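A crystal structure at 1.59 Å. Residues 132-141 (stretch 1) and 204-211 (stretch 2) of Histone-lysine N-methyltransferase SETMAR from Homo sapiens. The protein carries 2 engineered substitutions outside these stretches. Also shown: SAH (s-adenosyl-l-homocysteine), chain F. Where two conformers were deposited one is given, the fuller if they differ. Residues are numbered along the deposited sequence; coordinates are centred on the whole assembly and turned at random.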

# COMPACT_ATOMS: atom_id res chain seq x y z
N LYS A 132 6.45 -2.91 18.60
CA LYS A 132 5.55 -3.89 19.21
C LYS A 132 4.35 -3.17 19.84
O LYS A 132 4.48 -2.32 20.73
CB LYS A 132 6.31 -4.71 20.24
CG LYS A 132 5.50 -5.92 20.65
CD LYS A 132 5.55 -6.96 19.54
CE LYS A 132 4.53 -8.01 19.68
NZ LYS A 132 5.09 -9.17 18.93
N THR A 133 3.18 -3.51 19.30
CA THR A 133 1.93 -3.00 19.84
C THR A 133 1.50 -3.79 21.08
O THR A 133 2.02 -4.88 21.30
CB THR A 133 0.73 -3.02 18.85
OG1 THR A 133 0.33 -4.38 18.62
CG2 THR A 133 1.09 -2.41 17.49
N HIS A 134 0.45 -3.28 21.78
CA HIS A 134 0.01 -3.93 23.01
C HIS A 134 -0.63 -5.31 22.70
O HIS A 134 -0.30 -6.30 23.34
CB HIS A 134 -0.92 -2.98 23.79
CG HIS A 134 -1.38 -3.52 25.10
ND1 HIS A 134 -0.49 -4.00 26.04
CD2 HIS A 134 -2.63 -3.67 25.63
CE1 HIS A 134 -1.17 -4.42 27.10
NE2 HIS A 134 -2.46 -4.26 26.86
N LYS A 135 -1.49 -5.35 21.70
CA LYS A 135 -2.30 -6.56 21.43
C LYS A 135 -2.40 -7.02 19.99
O LYS A 135 -3.12 -7.97 19.70
CB LYS A 135 -3.72 -6.27 21.90
CG LYS A 135 -3.81 -6.22 23.41
CD LYS A 135 -5.18 -5.94 23.86
CE LYS A 135 -5.98 -7.21 23.65
NZ LYS A 135 -7.28 -7.08 24.18
N LYS A 136 -1.76 -6.30 19.06
CA LYS A 136 -1.93 -6.53 17.62
C LYS A 136 -0.65 -7.04 16.98
O LYS A 136 -0.56 -7.12 15.74
CB LYS A 136 -2.38 -5.20 16.97
CG LYS A 136 -3.69 -4.63 17.56
CD LYS A 136 -4.02 -3.26 16.94
CE LYS A 136 -2.90 -2.26 17.07
NZ LYS A 136 -3.51 -0.87 16.82
N GLY A 137 0.35 -7.47 17.79
CA GLY A 137 1.64 -7.88 17.23
C GLY A 137 2.42 -6.68 16.82
O GLY A 137 2.33 -5.64 17.47
N TRP A 138 3.21 -6.82 15.76
CA TRP A 138 4.01 -5.67 15.35
C TRP A 138 3.13 -4.71 14.57
O TRP A 138 2.10 -5.12 13.98
CB TRP A 138 5.15 -6.12 14.43
CG TRP A 138 6.14 -6.90 15.21
CD1 TRP A 138 6.11 -8.24 15.49
CD2 TRP A 138 7.23 -6.35 15.94
NE1 TRP A 138 7.21 -8.57 16.30
CE2 TRP A 138 7.88 -7.43 16.60
CE3 TRP A 138 7.73 -5.06 16.08
CZ2 TRP A 138 9.04 -7.25 17.37
CZ3 TRP A 138 8.93 -4.89 16.82
CH2 TRP A 138 9.52 -5.97 17.49
N GLY A 139 3.44 -3.43 14.62
CA GLY A 139 2.77 -2.43 13.76
C GLY A 139 3.79 -1.50 13.16
O GLY A 139 5.00 -1.64 13.40
N LEU A 140 3.27 -0.54 12.43
CA LEU A 140 4.14 0.52 11.81
C LEU A 140 3.64 1.83 12.34
O LEU A 140 2.43 2.13 12.32
CB LEU A 140 4.03 0.46 10.30
CG LEU A 140 5.09 1.29 9.56
CD1 LEU A 140 6.42 0.61 9.73
CD2 LEU A 140 4.72 1.39 8.08
N ARG A 141 4.60 2.66 12.79
CA ARG A 141 4.21 4.02 13.15
C ARG A 141 5.16 5.01 12.50
O ARG A 141 6.21 4.66 12.06
CB ARG A 141 4.14 4.23 14.69
CG ARG A 141 5.49 4.06 15.38
CD ARG A 141 5.29 4.20 16.90
NE ARG A 141 6.48 3.72 17.60
CZ ARG A 141 6.49 3.46 18.91
NH1 ARG A 141 5.36 3.64 19.62
NH2 ARG A 141 7.58 3.05 19.53
N ASN A 204 7.26 -5.43 1.42
CA ASN A 204 7.81 -4.16 1.87
C ASN A 204 7.26 -3.84 3.26
O ASN A 204 6.63 -4.65 3.90
CB ASN A 204 7.55 -3.06 0.89
CG ASN A 204 6.18 -2.46 1.08
OD1 ASN A 204 5.21 -3.17 1.49
ND2 ASN A 204 6.06 -1.15 0.77
N ILE A 205 7.54 -2.63 3.75
CA ILE A 205 7.19 -2.29 5.14
C ILE A 205 5.69 -2.19 5.34
O ILE A 205 5.20 -2.24 6.49
CB ILE A 205 7.80 -0.93 5.67
CG1 ILE A 205 7.49 0.21 4.69
CG2 ILE A 205 9.29 -1.09 6.09
CD1 ILE A 205 7.72 1.57 5.33
N GLY A 206 4.93 -2.05 4.23
CA GLY A 206 3.49 -1.98 4.38
C GLY A 206 2.87 -3.20 5.01
O GLY A 206 1.73 -3.14 5.53
N ARG A 207 3.58 -4.33 4.95
CA ARG A 207 3.08 -5.57 5.57
C ARG A 207 2.84 -5.37 7.06
O ARG A 207 2.08 -6.13 7.67
CB ARG A 207 4.03 -6.77 5.34
CG ARG A 207 5.32 -6.59 6.16
CD ARG A 207 6.39 -7.46 5.65
NE ARG A 207 6.07 -8.89 5.76
CZ ARG A 207 6.21 -9.60 6.90
NH1 ARG A 207 6.58 -8.97 8.04
NH2 ARG A 207 5.99 -10.96 6.92
N PHE A 208 3.50 -4.37 7.68
CA PHE A 208 3.31 -4.18 9.14
C PHE A 208 2.14 -3.31 9.53
O PHE A 208 1.86 -3.14 10.71
CB PHE A 208 4.59 -3.59 9.75
CG PHE A 208 5.72 -4.59 9.77
CD1 PHE A 208 5.67 -5.68 10.66
CD2 PHE A 208 6.81 -4.46 8.90
CE1 PHE A 208 6.70 -6.64 10.65
CE2 PHE A 208 7.84 -5.42 8.89
CZ PHE A 208 7.79 -6.49 9.82
N LEU A 209 1.40 -2.79 8.55
CA LEU A 209 0.26 -1.95 8.86
C LEU A 209 -0.88 -2.72 9.46
O LEU A 209 -1.42 -3.65 8.80
CB LEU A 209 -0.25 -1.30 7.62
CG LEU A 209 0.75 -0.28 7.04
CD1 LEU A 209 0.38 0.03 5.57
CD2 LEU A 209 0.90 0.99 7.93
N ASN A 210 -1.25 -2.33 10.68
CA ASN A 210 -2.45 -2.94 11.27
C ASN A 210 -3.75 -2.35 10.74
O ASN A 210 -3.78 -1.29 10.09
CB ASN A 210 -2.32 -2.88 12.81
CG ASN A 210 -1.30 -3.84 13.30
OD1 ASN A 210 -1.23 -4.98 12.85
ND2 ASN A 210 -0.50 -3.41 14.29
N HIS A 211 -4.86 -3.08 10.98
CA HIS A 211 -6.14 -2.57 10.59
C HIS A 211 -6.68 -1.60 11.64
O HIS A 211 -6.49 -1.75 12.82
CB HIS A 211 -7.12 -3.78 10.68
CG HIS A 211 -8.54 -3.38 10.59
ND1 HIS A 211 -9.12 -2.97 9.40
CD2 HIS A 211 -9.51 -3.29 11.54
CE1 HIS A 211 -10.38 -2.63 9.63
NE2 HIS A 211 -10.63 -2.79 10.93
N SAH F . 0.54 -7.34 13.39
CA SAH F . 1.16 -7.91 12.15
CB SAH F . 1.22 -6.87 11.00
CG SAH F . -0.16 -6.78 10.33
SD SAH F . -0.58 -8.30 9.43
C SAH F . 2.56 -8.46 12.50
O SAH F . 2.91 -8.55 13.68
OXT SAH F . 3.31 -8.80 11.54
C5' SAH F . -2.25 -8.59 10.06
C4' SAH F . -2.30 -9.22 11.45
O4' SAH F . -2.03 -8.25 12.47
C3' SAH F . -3.66 -9.74 11.80
O3' SAH F . -3.85 -11.09 11.28
C2' SAH F . -3.68 -9.72 13.30
O2' SAH F . -2.82 -10.72 13.87
C1' SAH F . -2.96 -8.41 13.56
N9 SAH F . -3.85 -7.24 13.51
C8 SAH F . -3.83 -6.18 12.59
N7 SAH F . -4.74 -5.30 12.96
C5 SAH F . -5.33 -5.71 14.09
C6 SAH F . -6.38 -5.14 14.85
N6 SAH F . -6.96 -3.96 14.63
N1 SAH F . -6.78 -5.90 15.95
C2 SAH F . -6.20 -7.09 16.25
N3 SAH F . -5.16 -7.67 15.56
C4 SAH F . -4.82 -6.96 14.45
O HOH W 1 -4.88 -0.37 14.52
O HOH W 2 0.33 -0.49 12.23

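Two segments distant in sequence often join through a small apolar core whose border is closed by polar groups, and this methyltransferase offers an example. At the centre lies Leu-140, a buried strand residue whose CA-to-CB bond points toward the other stretch. Its chi1 t, chi2 p rotamer sets CD2 4.1 Å from Ile-205 CD1 and 3.8 Å from Leu-209 CD2. Leu-209 starts away from the contact, yet the end of its side chain comes nearer, so branched aliphatic groups fill the space from both sides. Leu-140 CB also lies 4.1 Å from Phe-208 CB, and the Phe-208 ring extends the apolar surface to Trp-138, with Phe-208 CD1 3.8 Å from Trp-138 CB. The indole leads away.

Beside this core the backbones draw close at Gly-139, whose CA makes a CA-H...O contact of 3.3 Å with Phe-208 O. A side chain has no room here: an ideal CB would stand 2.9 Å from Asn-210 ND2, a clash. Leu-140 N approaches Phe-208 O but at a poor angle; a water instead accepts hydrogen bonds from Leu-140 N and Asn-210 N, each at 2.9 Å, tying the two main chains together.

Farther out, Asn-210 supplies the direct hydrogen bond between the stretches, from its ND2 to Trp-138 O at 3.1 Å. An amide suits this buried place because it can satisfy a main-chain carbonyl without bringing in a charge. At the edge, Lys-136 packs its CB 3.7 Å from Asn-210 ND2 and extends its amine outward, where a second water accepts from Lys-136 NZ and donates to His-211 O, both at 2.7 Å. S-adenosyl-L-homocysteine completes the polar border: Trp-138 N donates to its O at 2.7 Å, while His-211 N donates to its N7 at 3.0 Å, so the ligand bridges both stretches.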